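Local structure of peptide chain release factor subunit 1 (Methanosarcina mazei, 3IR9) at residues R34-E39 against N151-I156; Y49-V54 against D123-L128; R76-C81 against E87-R92; G104-P107 against S112-V115. The protein probably directs translation termination at all three stop codons as one subunit of a heterodimer, this chain being its C-terminal domain. All coordinates share one frame; numbering follows the deposited sequence.

Interaction 1 of 4, residues R34-E39 against N151-I156; sequences RDFFKE and NAFGGI
Phe-153 sets one face against the edge of Phe-36 and its rim against that of Phe-37, both on the last turns of helix 10-41. Its CB bond points at the helix, and CG, turned anti to the carbonyl carbon (chi1 -57°), comes within 4.1 Å of Phe-36 CE2. One side of the ring then closes in: CD1 of Phe-153 is 3.6 Å from Phe-36 CE2, and CE1 of Phe-153 comes within 3.2 Å of that same atom. On the other side CD2 lies near Phe-36 CZ, and Phe-153 CE2 stands 3.9 Å from Phe-36 CZ. At the tip, Phe-153 CZ is 3.4 Å from Phe-36 CE2 and also near Phe-37 CE1. This is a T-shaped stack with planes at 89°, the edge of Phe-36 meeting the face off-centre, toward the rim. The three rings make an aromatic cluster at the seam between the long helix and the sheet of the C-terminal domain, and Tyr-49 of strand 47-49 adds a fourth ring. Phe-37 joins differently: its CE1 also comes within 3.2 Å of Phe-153 CE1, but rim meets rim with planes at 47°. Packing at Phe-153 CE1 is therefore tight. A leucine in place of Phe-153 would probably leave the edge of Phe-36 without an aromatic face to meet and open a gap beside Phe-37. Behind the ring the backbone makes a type I' turn from Phe-153 to Ile-156, with Gly-154 and Gly-155 supplying its two positive phi angles.

Interaction 2 of 4, residues Y49-V54 against D123-L128; sequences YGESQV and DEFSEL
Carboxylate oxygen OE2 of Glu-51, a residue whose CG rests against Phe-125, is gripped by two groups: a hydrogen bond with the hydroxyl of Thr-91 and a salt bridge to Arg-55 NH1, with a long, weak ion pair to Arg-76 besides. The chain of Glu-51 leaves the helix with CG anti to the backbone N (chi1 176°) and runs on extended, so its methylene CG lies 3.9 Å from Phe-125 CZ while the charged end passes beyond the ring. The two side chains cross at about a right angle. The carbonyl oxygen of Glu-51 also faces Phe-125 CZ at 3.8 Å, at the ring's edge and near its plane, where the polarity of the C-H bonds suits an oxygen. Val-54, one turn on, adds a looser apolar touch, CG1 to Phe-125 CE2 at 4.3 Å. Glu-124, next to Phe-125, binds Arg-55 NE through its own carboxylate, so that one guanidinium probably offsets two acids whose nearest oxygens, Glu-51 OE2 and Glu-124 OE1, are 6.1 Å apart. At the start of helix 51-58, behind its N-cap Gly-50, Gln-53 OE1 accepts Tyr-49 N at 2.8 Å, nearly straight at 169°, with the donor 38° out of the amide carbonyl plane. Phe-125 and Val-54 both lie on Ile-156 and Leu-66 of the mixed sheet, while helix 10-41 covers the other face of the sheet; helices 51-58 and 121-131 thus form one layer of the alpha-beta-alpha sandwich of eRF1 domain 3.

Interaction 3 of 4, residues R76-C81 against E87-R92; sequences RVTTKC and ENKWTR. With ZN (zinc ion), chain C.
Val-77 and Trp-90 are joined twice, through backbone and through side chain, in the antiparallel hairpin of strands 75-81 and 87-92. Among the backbone bonds, Val-77 N gives to Trp-90 O at 2.8 Å, and farther along Thr-79 N gives to Asn-88 O at 2.9 Å while Asn-88 N returns to Thr-79 O. Apolar contact lies on the sheet face of Val-77, Thr-79, Asn-88 and Trp-90: with CG in the crowded position (chi1 52°), the indole folds back so that Val-77 CB stands over its five-membered ring in a CH-pi contact, 4.3 Å from the centroid, and Thr-79 CG2 approaches the indole's edge. The other face carries Arg-76, Thr-78, Lys-80, Glu-87, Lys-89 and Thr-91. Bent at chi2 (59°), Arg-76 brings NE to 3.4 Å from Lys-89 CB, over the partner backbone; the exact placing of its NH1 end is doubtful. A leucine here, lacking the guanidinium, would probably leave that backbone less covered and Glu-51, the stronger partner of Thr-91 OG1, without a nearby, if weak, positive partner. Lys-89 NZ pairs with Glu-87 OE1 at 3.3 Å, alongside Thr-78. At the far end Cys-81 SG binds the zinc ion at 2.4 Å. The chemistry implies strands joined by backbone bonds and a single CH-pi contact, with polar chains on one face; strand 113-120 completes the sheet, Val-115 touching Val-77.

Interaction 4 of 4, residues G104-P107 against S112-V115; sequences GNCP and SLEV. With ZN (zinc ion), chain C.
Leu-113 N donates to Gly-104 O at 2.8 Å, bent to 146° at the hydrogen, and a single backbone bridge sets Asn-105 beside Ser-112 with their CA atoms 4.4 Å apart. Leu-113 carries most of the side-chain contact. Its CG, anti to its own carbonyl carbon (chi1 -57°), sends the two methyls along the loop: CD1 comes as close as 3.1 Å to Asn-105 O, tight for a methyl on a carbonyl oxygen, and CD2 lies 3.9 Å from Cys-106 CB. This leads straight into the metal site, formed by Cys-81, Cys-84, Cys-106 and Cys-109, where two CxxC pairs are arranged much as in zinc ribbons and 106-109 is the second pair. Cys-106 SG stands anti to its backbone N and binds the zinc ion at 2.3 Å, with Leu-113 CD2 4.2 Å from the sulfur. Tyr-86 touches both Cys-106 and Leu-113. Pro-107 adds a marginal touch, CD to Leu-113 CD1 at 4.4 Å. Asn-105 OD1 comes to Ser-112 CA at 3.8 Å, and the carbonyl oxygen of Ser-112 is hydrogen-bonded by Ser-82 OG.

The four contacts run in a line from the long helix to the zinc ion. Interactions 1 and 2, with centres 14 Å apart, join where Ile-156 O and Gly-50 N come to 2.6 Å, probably a hydrogen bond, and meet at the sheet's edge, where Tyr-49 packs on Phe-153 and Phe-36. Interaction 2 touches interaction 3 through the acids of helices 51-58 and 121-131, with Glu-124 OE1 3.6 Å from Arg-76 CG. Interactions 3 and 4, centres 10 Å apart, share the three-stranded sheet, through Lys-80 N and Glu-114 O at 3.1 Å, and the metal, where Cys-81 SG and Cys-106 SG converge. Interaction 1 lies about 37 Å from interaction 4, centre to centre.

Interaction 1 of 4, residues R34-E39 against N151-I156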
loop_
_atom_site.group_PDB
_atom_site.type_symbol
_atom_site.label_atom_id
_atom_site.label_comp_id
_atom_site.label_asym_id
_atom_site.label_seq_id
_atom_site.Cartn_x
_atom_site.Cartn_y
_atom_site.Cartn_z
ATOM N N ARG A 34 -9.341 -18.148 12.977
ATOM C CA ARG A 34 -10.437 -19.074 13.233
ATOM C C ARG A 34 -10.001 -20.217 14.156
ATOM O O ARG A 34 -10.723 -20.588 15.085
ATOM C CB ARG A 34 -11.005 -19.598 11.904
ATOM C CG ARG A 34 -11.659 -18.501 11.050
ATOM C CD ARG A 34 -11.218 -18.538 9.590
ATOM N NE ARG A 34 -12.225 -19.075 8.679
ATOM C CZ ARG A 34 -13.136 -18.335 8.056
ATOM N NH1 ARG A 34 -13.180 -17.024 8.260
ATOM N NH2 ARG A 34 -14.009 -18.904 7.236
ATOM N N ASP A 35 -8.812 -20.759 13.909
ATOM C CA ASP A 35 -8.273 -21.821 14.751
ATOM C C ASP A 35 -7.988 -21.310 16.172
ATOM O O ASP A 35 -8.109 -22.056 17.144
ATOM C CB ASP A 35 -7.033 -22.462 14.106
ATOM C CG ASP A 35 -7.377 -23.314 12.875
ATOM O OD1 ASP A 35 -8.573 -23.434 12.531
ATOM O OD2 ASP A 35 -6.445 -23.865 12.250
ATOM N N PHE A 36 -7.630 -20.034 16.288
ATOM C CA PHE A 36 -7.506 -19.411 17.598
ATOM C C PHE A 36 -8.860 -19.370 18.280
ATOM O O PHE A 36 -8.992 -19.719 19.454
ATOM C CB PHE A 36 -6.973 -17.991 17.488
ATOM C CG PHE A 36 -7.235 -17.158 18.710
ATOM C CD1 PHE A 36 -6.582 -17.425 19.899
ATOM C CD2 PHE A 36 -8.125 -16.105 18.668
ATOM C CE1 PHE A 36 -6.817 -16.659 21.023
ATOM C CE2 PHE A 36 -8.359 -15.335 19.790
ATOM C CZ PHE A 36 -7.705 -15.617 20.968
ATOM N N PHE A 37 -9.863 -18.925 17.528
ATOM C CA PHE A 37 -11.234 -18.868 18.015
ATOM C C PHE A 37 -11.726 -20.263 18.431
ATOM O O PHE A 37 -12.254 -20.443 19.527
ATOM C CB PHE A 37 -12.164 -18.276 16.946
ATOM C CG PHE A 37 -12.034 -16.774 16.759
ATOM C CD1 PHE A 37 -11.885 -15.926 17.847
ATOM C CD2 PHE A 37 -12.108 -16.213 15.491
ATOM C CE1 PHE A 37 -11.782 -14.548 17.670
ATOM C CE2 PHE A 37 -12.011 -14.838 15.308
ATOM C CZ PHE A 37 -11.845 -14.005 16.400
ATOM N N LYS A 38 -11.536 -21.247 17.558
ATOM C CA LYS A 38 -12.006 -22.608 17.813
ATOM C C LYS A 38 -11.346 -23.238 19.039
ATOM O O LYS A 38 -11.924 -24.114 19.679
ATOM C CB LYS A 38 -11.779 -23.489 16.582
ATOM C CG LYS A 38 -12.673 -23.127 15.397
ATOM C CD LYS A 38 -12.097 -23.607 14.060
ATOM C CE LYS A 38 -12.239 -25.110 13.872
ATOM N NZ LYS A 38 -11.642 -25.547 12.583
ATOM N N GLU A 39 -10.136 -22.794 19.356
ATOM C CA GLU A 39 -9.428 -23.280 20.532
ATOM C C GLU A 39 -9.927 -22.557 21.771
ATOM O O GLU A 39 -9.955 -23.115 22.870
ATOM C CB GLU A 39 -7.929 -23.047 20.379
ATOM C CG GLU A 39 -7.270 -23.954 19.371
ATOM C CD GLU A 39 -7.301 -25.403 19.804
ATOM O OE1 GLU A 39 -7.845 -25.693 20.897
ATOM O OE2 GLU A 39 -6.779 -26.251 19.049
ATOM N N ASN A 151 -9.313 -5.369 17.405
ATOM C CA ASN A 151 -10.369 -4.724 18.184
ATOM C C ASN A 151 -10.408 -5.221 19.624
ATOM O O ASN A 151 -10.243 -4.454 20.574
ATOM C CB ASN A 151 -11.736 -4.950 17.529
ATOM C CG ASN A 151 -11.791 -4.443 16.101
ATOM O OD1 ASN A 151 -11.013 -3.571 15.710
ATOM N ND2 ASN A 151 -12.715 -4.988 15.312
ATOM N N ALA A 152 -10.631 -6.520 19.773
ATOM C CA ALA A 152 -10.759 -7.126 21.088
ATOM C C ALA A 152 -9.415 -7.532 21.688
ATOM O O ALA A 152 -8.994 -6.981 22.706
ATOM C CB ALA A 152 -11.698 -8.325 21.027
ATOM N N PHE A 153 -8.744 -8.491 21.049
ATOM C CA PHE A 153 -7.590 -9.176 21.646
ATOM C C PHE A 153 -6.279 -8.393 21.660
ATOM O O PHE A 153 -5.208 -8.991 21.729
ATOM C CB PHE A 153 -7.345 -10.515 20.949
ATOM C CG PHE A 153 -8.526 -11.435 20.964
ATOM C CD1 PHE A 153 -9.121 -11.832 19.781
ATOM C CD2 PHE A 153 -9.042 -11.901 22.160
ATOM C CE1 PHE A 153 -10.203 -12.678 19.790
ATOM C CE2 PHE A 153 -10.126 -12.750 22.177
ATOM C CZ PHE A 153 -10.708 -13.140 20.989
ATOM N N GLY A 154 -6.352 -7.070 21.599
ATOM C CA GLY A 154 -5.150 -6.259 21.637
ATOM C C GLY A 154 -4.290 -6.423 20.398
ATOM O O GLY A 154 -3.211 -5.847 20.302
ATOM N N GLY A 155 -4.768 -7.207 19.440
ATOM C CA GLY A 155 -4.044 -7.398 18.196
ATOM C C GLY A 155 -2.873 -8.330 18.387
ATOM O O GLY A 155 -1.906 -8.297 17.630
ATOM N N ILE A 156 -2.974 -9.161 19.421
ATOM C CA ILE A 156 -1.944 -10.126 19.783
ATOM C C ILE A 156 -2.613 -11.333 20.430
ATOM O O ILE A 156 -3.091 -11.255 21.558
ATOM C CB ILE A 156 -0.959 -9.543 20.815
ATOM C CG1 ILE A 156 -0.274 -8.286 20.278
ATOM C CG2 ILE A 156 0.064 -10.592 21.233
ATOM C CD1 ILE A 156 0.779 -7.727 21.217
#

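Interaction 2 of 4, residues Y49-V54 against D123-L128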
loop_
_atom_site.group_PDB
_atom_site.type_symbol
_atom_site.label_atom_id
_atom_site.label_comp_id
_atom_site.label_asym_id
_atom_site.label_seq_id
_atom_site.Cartn_x
_atom_site.Cartn_y
_atom_site.Cartn_z
ATOM N N TYR A 49 -4.179 -14.120 24.714
ATOM C CA TYR A 49 -4.257 -12.916 23.904
ATOM C C TYR A 49 -3.897 -11.693 24.740
ATOM O O TYR A 49 -3.928 -11.736 25.972
ATOM C CB TYR A 49 -5.652 -12.778 23.284
ATOM C CG TYR A 49 -6.783 -13.089 24.244
ATOM C CD1 TYR A 49 -7.349 -12.090 25.025
ATOM C CD2 TYR A 49 -7.283 -14.381 24.367
ATOM C CE1 TYR A 49 -8.380 -12.367 25.905
ATOM C CE2 TYR A 49 -8.314 -14.669 25.245
ATOM C CZ TYR A 49 -8.857 -13.657 26.011
ATOM O OH TYR A 49 -9.883 -13.929 26.885
ATOM N N GLY A 50 -3.536 -10.607 24.071
ATOM C CA GLY A 50 -3.115 -9.414 24.770
ATOM C C GLY A 50 -1.627 -9.429 25.031
ATOM O O GLY A 50 -1.022 -10.486 25.209
ATOM N N GLU A 51 -1.039 -8.240 25.047
ATOM C CA GLU A 51 0.398 -8.085 25.202
ATOM C C GLU A 51 0.963 -8.818 26.414
ATOM O O GLU A 51 1.901 -9.608 26.285
ATOM C CB GLU A 51 0.748 -6.602 25.287
ATOM C CG GLU A 51 2.208 -6.330 25.544
ATOM C CD GLU A 51 2.457 -4.873 25.783
ATOM O OE1 GLU A 51 1.691 -4.053 25.227
ATOM O OE2 GLU A 51 3.405 -4.553 26.529
ATOM N N SER A 52 0.395 -8.556 27.588
ATOM C CA SER A 52 0.937 -9.107 28.830
ATOM C C SER A 52 0.818 -10.634 28.880
ATOM O O SER A 52 1.797 -11.329 29.170
ATOM C CB SER A 52 0.271 -8.470 30.054
ATOM O OG SER A 52 1.057 -8.649 31.227
ATOM N N GLN A 53 -0.374 -11.146 28.568
ATOM C CA GLN A 53 -0.653 -12.582 28.664
ATOM C C GLN A 53 0.117 -13.414 27.640
ATOM O O GLN A 53 0.619 -14.493 27.950
ATOM C CB GLN A 53 -2.154 -12.860 28.530
ATOM C CG GLN A 53 -2.570 -14.255 29.009
ATOM C CD GLN A 53 -3.938 -14.667 28.489
ATOM O OE1 GLN A 53 -4.420 -14.127 27.496
ATOM N NE2 GLN A 53 -4.563 -15.629 29.156
ATOM N N VAL A 54 0.198 -12.922 26.412
ATOM C CA VAL A 54 0.930 -13.634 25.384
ATOM C C VAL A 54 2.447 -13.536 25.593
ATOM O O VAL A 54 3.178 -14.477 25.287
ATOM C CB VAL A 54 0.514 -13.167 23.983
ATOM C CG1 VAL A 54 1.534 -13.610 22.942
ATOM C CG2 VAL A 54 -0.866 -13.711 23.651
ATOM N N ASP A 123 8.347 -6.772 16.748
ATOM C CA ASP A 123 9.717 -7.275 16.746
ATOM C C ASP A 123 9.918 -8.265 17.889
ATOM O O ASP A 123 10.130 -9.456 17.662
ATOM C CB ASP A 123 10.719 -6.127 16.908
ATOM C CG ASP A 123 11.178 -5.545 15.585
ATOM O OD1 ASP A 123 10.419 -5.607 14.592
ATOM O OD2 ASP A 123 12.307 -5.010 15.550
ATOM N N GLU A 124 9.848 -7.752 19.116
ATOM C CA GLU A 124 10.107 -8.535 20.323
ATOM C C GLU A 124 9.400 -9.884 20.310
ATOM O O GLU A 124 9.974 -10.900 20.701
ATOM C CB GLU A 124 9.687 -7.750 21.570
ATOM C CG GLU A 124 9.722 -8.570 22.856
ATOM C CD GLU A 124 8.833 -7.989 23.949
ATOM O OE1 GLU A 124 8.203 -6.939 23.708
ATOM O OE2 GLU A 124 8.759 -8.579 25.049
ATOM N N PHE A 125 8.150 -9.882 19.859
ATOM C CA PHE A 125 7.309 -11.072 19.915
ATOM C C PHE A 125 7.689 -12.093 18.849
ATOM O O PHE A 125 7.484 -13.292 19.028
ATOM C CB PHE A 125 5.826 -10.684 19.831
ATOM C CG PHE A 125 5.283 -10.074 21.107
ATOM C CD1 PHE A 125 6.058 -9.211 21.869
ATOM C CD2 PHE A 125 3.995 -10.357 21.539
ATOM C CE1 PHE A 125 5.560 -8.651 23.035
ATOM C CE2 PHE A 125 3.493 -9.796 22.704
ATOM C CZ PHE A 125 4.278 -8.944 23.451
ATOM N N SER A 126 8.263 -11.610 17.752
ATOM C CA SER A 126 8.754 -12.481 16.691
ATOM C C SER A 126 10.114 -13.076 17.058
ATOM O O SER A 126 10.416 -14.221 16.714
ATOM C CB SER A 126 8.851 -11.704 15.383
ATOM O OG SER A 126 7.589 -11.163 15.045
ATOM N N GLU A 127 10.923 -12.287 17.762
ATOM C CA GLU A 127 12.200 -12.751 18.295
ATOM C C GLU A 127 11.975 -13.918 19.258
ATOM O O GLU A 127 12.660 -14.936 19.185
ATOM C CB GLU A 127 12.922 -11.607 19.021
ATOM C CG GLU A 127 13.131 -10.338 18.188
ATOM C CD GLU A 127 13.590 -9.146 19.028
ATOM O OE1 GLU A 127 14.086 -8.155 18.447
ATOM O OE2 GLU A 127 13.453 -9.200 20.270
ATOM N N LEU A 128 11.011 -13.759 20.160
ATOM C CA LEU A 128 10.680 -14.809 21.115
ATOM C C LEU A 128 10.018 -15.994 20.427
ATOM O O LEU A 128 10.348 -17.142 20.715
ATOM C CB LEU A 128 9.764 -14.271 22.210
ATOM C CG LEU A 128 10.273 -13.044 22.952
ATOM C CD1 LEU A 128 9.329 -12.707 24.083
ATOM C CD2 LEU A 128 11.669 -13.309 23.470
#

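Interaction 3 of 4, residues R76-C81 against E87-R92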
loop_
_atom_site.group_PDB
_atom_site.type_symbol
_atom_site.label_atom_id
_atom_site.label_comp_id
_atom_site.label_asym_id
_atom_site.label_seq_id
_atom_site.Cartn_x
_atom_site.Cartn_y
_atom_site.Cartn_z
ATOM N N ARG A 76 8.203 -1.389 22.649
ATOM C CA ARG A 76 8.581 -1.803 23.990
ATOM C C ARG A 76 9.835 -1.056 24.434
ATOM O O ARG A 76 10.892 -1.154 23.813
ATOM C CB ARG A 76 8.814 -3.315 24.037
ATOM C CG ARG A 76 9.155 -3.865 25.413
ATOM C CD ARG A 76 8.048 -3.570 26.413
ATOM N NE ARG A 76 8.160 -4.418 27.591
ATOM C CZ ARG A 76 7.238 -4.514 28.539
ATOM N NH1 ARG A 76 6.117 -3.808 28.466
ATOM N NH2 ARG A 76 7.443 -5.326 29.562
ATOM N N VAL A 77 9.713 -0.305 25.519
ATOM C CA VAL A 77 10.814 0.517 25.991
ATOM C C VAL A 77 11.496 -0.093 27.213
ATOM O O VAL A 77 10.872 -0.307 28.253
ATOM C CB VAL A 77 10.329 1.938 26.341
ATOM C CG1 VAL A 77 11.516 2.848 26.599
ATOM C CG2 VAL A 77 9.446 2.490 25.226
ATOM N N THR A 78 12.784 -0.379 27.088
ATOM C CA THR A 78 13.560 -0.798 28.244
ATOM C C THR A 78 14.318 0.398 28.803
ATOM O O THR A 78 14.836 1.230 28.055
ATOM C CB THR A 78 14.554 -1.928 27.908
ATOM O OG1 THR A 78 13.841 -3.083 27.445
ATOM C CG2 THR A 78 15.374 -2.298 29.132
ATOM N N THR A 79 14.365 0.486 30.125
ATOM C CA THR A 79 15.146 1.514 30.790
ATOM C C THR A 79 15.976 0.872 31.911
ATOM O O THR A 79 15.572 -0.134 32.496
ATOM C CB THR A 79 14.238 2.651 31.333
ATOM O OG1 THR A 79 13.559 2.213 32.516
ATOM C CG2 THR A 79 13.199 3.058 30.291
ATOM N N LYS A 80 17.144 1.436 32.193
ATOM C CA LYS A 80 18.010 0.895 33.234
ATOM C C LYS A 80 18.757 1.994 33.996
ATOM O O LYS A 80 19.174 2.999 33.420
ATOM C CB LYS A 80 19.002 -0.107 32.638
ATOM C CG LYS A 80 18.355 -1.222 31.834
ATOM C CD LYS A 80 19.413 -2.143 31.268
ATOM C CE LYS A 80 18.846 -3.023 30.176
ATOM N NZ LYS A 80 19.931 -3.707 29.420
ATOM N N CYS A 81 18.923 1.798 35.300
ATOM C CA CYS A 81 19.594 2.789 36.124
ATOM C C CYS A 81 21.095 2.783 35.872
ATOM O O CYS A 81 21.719 1.732 35.721
ATOM C CB CYS A 81 19.297 2.568 37.607
ATOM S SG CYS A 81 20.008 3.837 38.653
ATOM N N GLU A 87 15.820 -1.588 36.905
ATOM C CA GLU A 87 15.381 -1.576 35.509
ATOM C C GLU A 87 13.863 -1.699 35.410
ATOM O O GLU A 87 13.197 -2.155 36.340
ATOM C CB GLU A 87 16.045 -2.697 34.695
ATOM C CG GLU A 87 15.168 -3.936 34.526
ATOM C CD GLU A 87 15.829 -5.035 33.710
ATOM O OE1 GLU A 87 15.096 -5.898 33.181
ATOM O OE2 GLU A 87 17.075 -5.043 33.603
ATOM N N ASN A 88 13.316 -1.285 34.275
ATOM C CA ASN A 88 11.909 -1.517 33.981
ATOM C C ASN A 88 11.669 -1.560 32.476
ATOM O O ASN A 88 12.462 -1.025 31.702
ATOM C CB ASN A 88 11.019 -0.457 34.640
ATOM C CG ASN A 88 11.058 0.880 33.919
ATOM O OD1 ASN A 88 10.523 1.024 32.821
ATOM N ND2 ASN A 88 11.674 1.873 34.549
ATOM N N LYS A 89 10.590 -2.224 32.069
ATOM C CA LYS A 89 10.169 -2.231 30.674
ATOM C C LYS A 89 8.712 -1.845 30.657
ATOM O O LYS A 89 8.042 -1.889 31.687
ATOM C CB LYS A 89 10.336 -3.613 30.032
ATOM C CG LYS A 89 11.752 -4.162 30.040
ATOM C CD LYS A 89 11.764 -5.585 29.531
ATOM C CE LYS A 89 12.841 -6.398 30.216
ATOM N NZ LYS A 89 14.179 -5.792 30.023
ATOM N N TRP A 90 8.224 -1.461 29.486
ATOM C CA TRP A 90 6.820 -1.135 29.323
ATOM C C TRP A 90 6.553 -0.854 27.861
ATOM O O TRP A 90 7.466 -0.558 27.092
ATOM C CB TRP A 90 6.415 0.057 30.198
ATOM C CG TRP A 90 7.284 1.264 30.034
ATOM C CD1 TRP A 90 8.560 1.425 30.492
ATOM C CD2 TRP A 90 6.937 2.485 29.371
ATOM N NE1 TRP A 90 9.033 2.671 30.148
ATOM C CE2 TRP A 90 8.057 3.341 29.460
ATOM C CE3 TRP A 90 5.791 2.934 28.705
ATOM C CZ2 TRP A 90 8.063 4.624 28.906
ATOM C CZ3 TRP A 90 5.798 4.210 28.159
ATOM C CH2 TRP A 90 6.928 5.039 28.261
ATOM N N THR A 91 5.297 -0.960 27.469
ATOM C CA THR A 91 4.957 -0.740 26.084
ATOM C C THR A 91 4.222 0.577 25.911
ATOM O O THR A 91 3.259 0.873 26.622
ATOM C CB THR A 91 4.135 -1.902 25.519
ATOM O OG1 THR A 91 4.953 -3.076 25.479
ATOM C CG2 THR A 91 3.656 -1.580 24.112
ATOM N N ARG A 92 4.702 1.374 24.966
ATOM C CA ARG A 92 4.086 2.651 24.663
ATOM C C ARG A 92 3.663 2.673 23.204
ATOM O O ARG A 92 4.393 2.210 22.326
ATOM C CB ARG A 92 5.043 3.810 24.982
ATOM C CG ARG A 92 6.145 4.056 23.956
ATOM C CD ARG A 92 5.834 5.271 23.090
ATOM N NE ARG A 92 6.100 6.523 23.794
ATOM C CZ ARG A 92 7.029 7.402 23.429
ATOM N NH1 ARG A 92 7.206 8.514 24.132
ATOM N NH2 ARG A 92 7.772 7.172 22.355
HETATM ZN ZN ZN C . 19.473 3.475 40.963
#

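Interaction 4 of 4, residues G104-P107 against S112-V115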
loop_
_atom_site.group_PDB
_atom_site.type_symbol
_atom_site.label_atom_id
_atom_site.label_comp_id
_atom_site.label_asym_id
_atom_site.label_seq_id
_atom_site.Cartn_x
_atom_site.Cartn_y
_atom_site.Cartn_z
ATOM N N GLY A 104 13.732 9.508 33.387
ATOM C CA GLY A 104 13.861 10.365 34.551
ATOM C C GLY A 104 14.877 9.850 35.558
ATOM O O GLY A 104 16.005 9.524 35.182
ATOM N N ASN A 105 14.477 9.783 36.830
ATOM C CA ASN A 105 15.358 9.355 37.928
ATOM C C ASN A 105 15.026 7.978 38.513
ATOM O O ASN A 105 13.917 7.460 38.343
ATOM C CB ASN A 105 15.346 10.377 39.067
ATOM C CG ASN A 105 16.066 11.660 38.714
ATOM O OD1 ASN A 105 17.012 11.664 37.925
ATOM N ND2 ASN A 105 15.628 12.760 39.315
ATOM N N CYS A 106 15.993 7.409 39.230
ATOM C CA CYS A 106 15.847 6.083 39.826
ATOM C C CYS A 106 15.043 6.122 41.122
ATOM O O CYS A 106 15.442 6.773 42.082
ATOM C CB CYS A 106 17.227 5.461 40.083
ATOM S SG CYS A 106 17.203 3.681 40.446
ATOM N N PRO A 107 13.910 5.413 41.156
ATOM C CA PRO A 107 13.067 5.407 42.352
ATOM C C PRO A 107 13.741 4.605 43.458
ATOM O O PRO A 107 13.215 4.509 44.564
ATOM C CB PRO A 107 11.785 4.718 41.867
ATOM C CG PRO A 107 11.866 4.757 40.357
ATOM C CD PRO A 107 13.315 4.632 40.063
ATOM N N SER A 112 20.094 9.100 37.587
ATOM C CA SER A 112 19.420 9.247 36.301
ATOM C C SER A 112 19.263 7.897 35.608
ATOM O O SER A 112 20.234 7.164 35.416
ATOM C CB SER A 112 20.172 10.224 35.389
ATOM O OG SER A 112 19.426 10.528 34.220
ATOM N N LEU A 113 18.026 7.568 35.256
ATOM C CA LEU A 113 17.758 6.427 34.400
ATOM C C LEU A 113 18.111 6.801 32.962
ATOM O O LEU A 113 18.305 7.978 32.642
ATOM C CB LEU A 113 16.283 6.024 34.495
ATOM C CG LEU A 113 15.771 5.685 35.896
ATOM C CD1 LEU A 113 14.258 5.564 35.893
ATOM C CD2 LEU A 113 16.411 4.406 36.414
ATOM N N GLU A 114 18.199 5.799 32.096
ATOM C CA GLU A 114 18.488 6.031 30.690
ATOM C C GLU A 114 17.860 4.910 29.868
ATOM O O GLU A 114 17.949 3.745 30.245
ATOM C CB GLU A 114 20.002 6.067 30.464
ATOM C CG GLU A 114 20.762 7.027 31.379
ATOM C CD GLU A 114 22.242 6.695 31.463
ATOM O OE1 GLU A 114 22.741 5.976 30.569
ATOM O OE2 GLU A 114 22.906 7.145 32.423
ATOM N N VAL A 115 17.218 5.253 28.756
ATOM C CA VAL A 115 16.605 4.231 27.913
ATOM C C VAL A 115 17.695 3.484 27.157
ATOM O O VAL A 115 18.533 4.099 26.493
ATOM C CB VAL A 115 15.594 4.827 26.926
ATOM C CG1 VAL A 115 14.851 3.725 26.210
ATOM C CG2 VAL A 115 14.613 5.709 27.658
HETATM ZN ZN ZN C . 19.473 3.475 40.963
#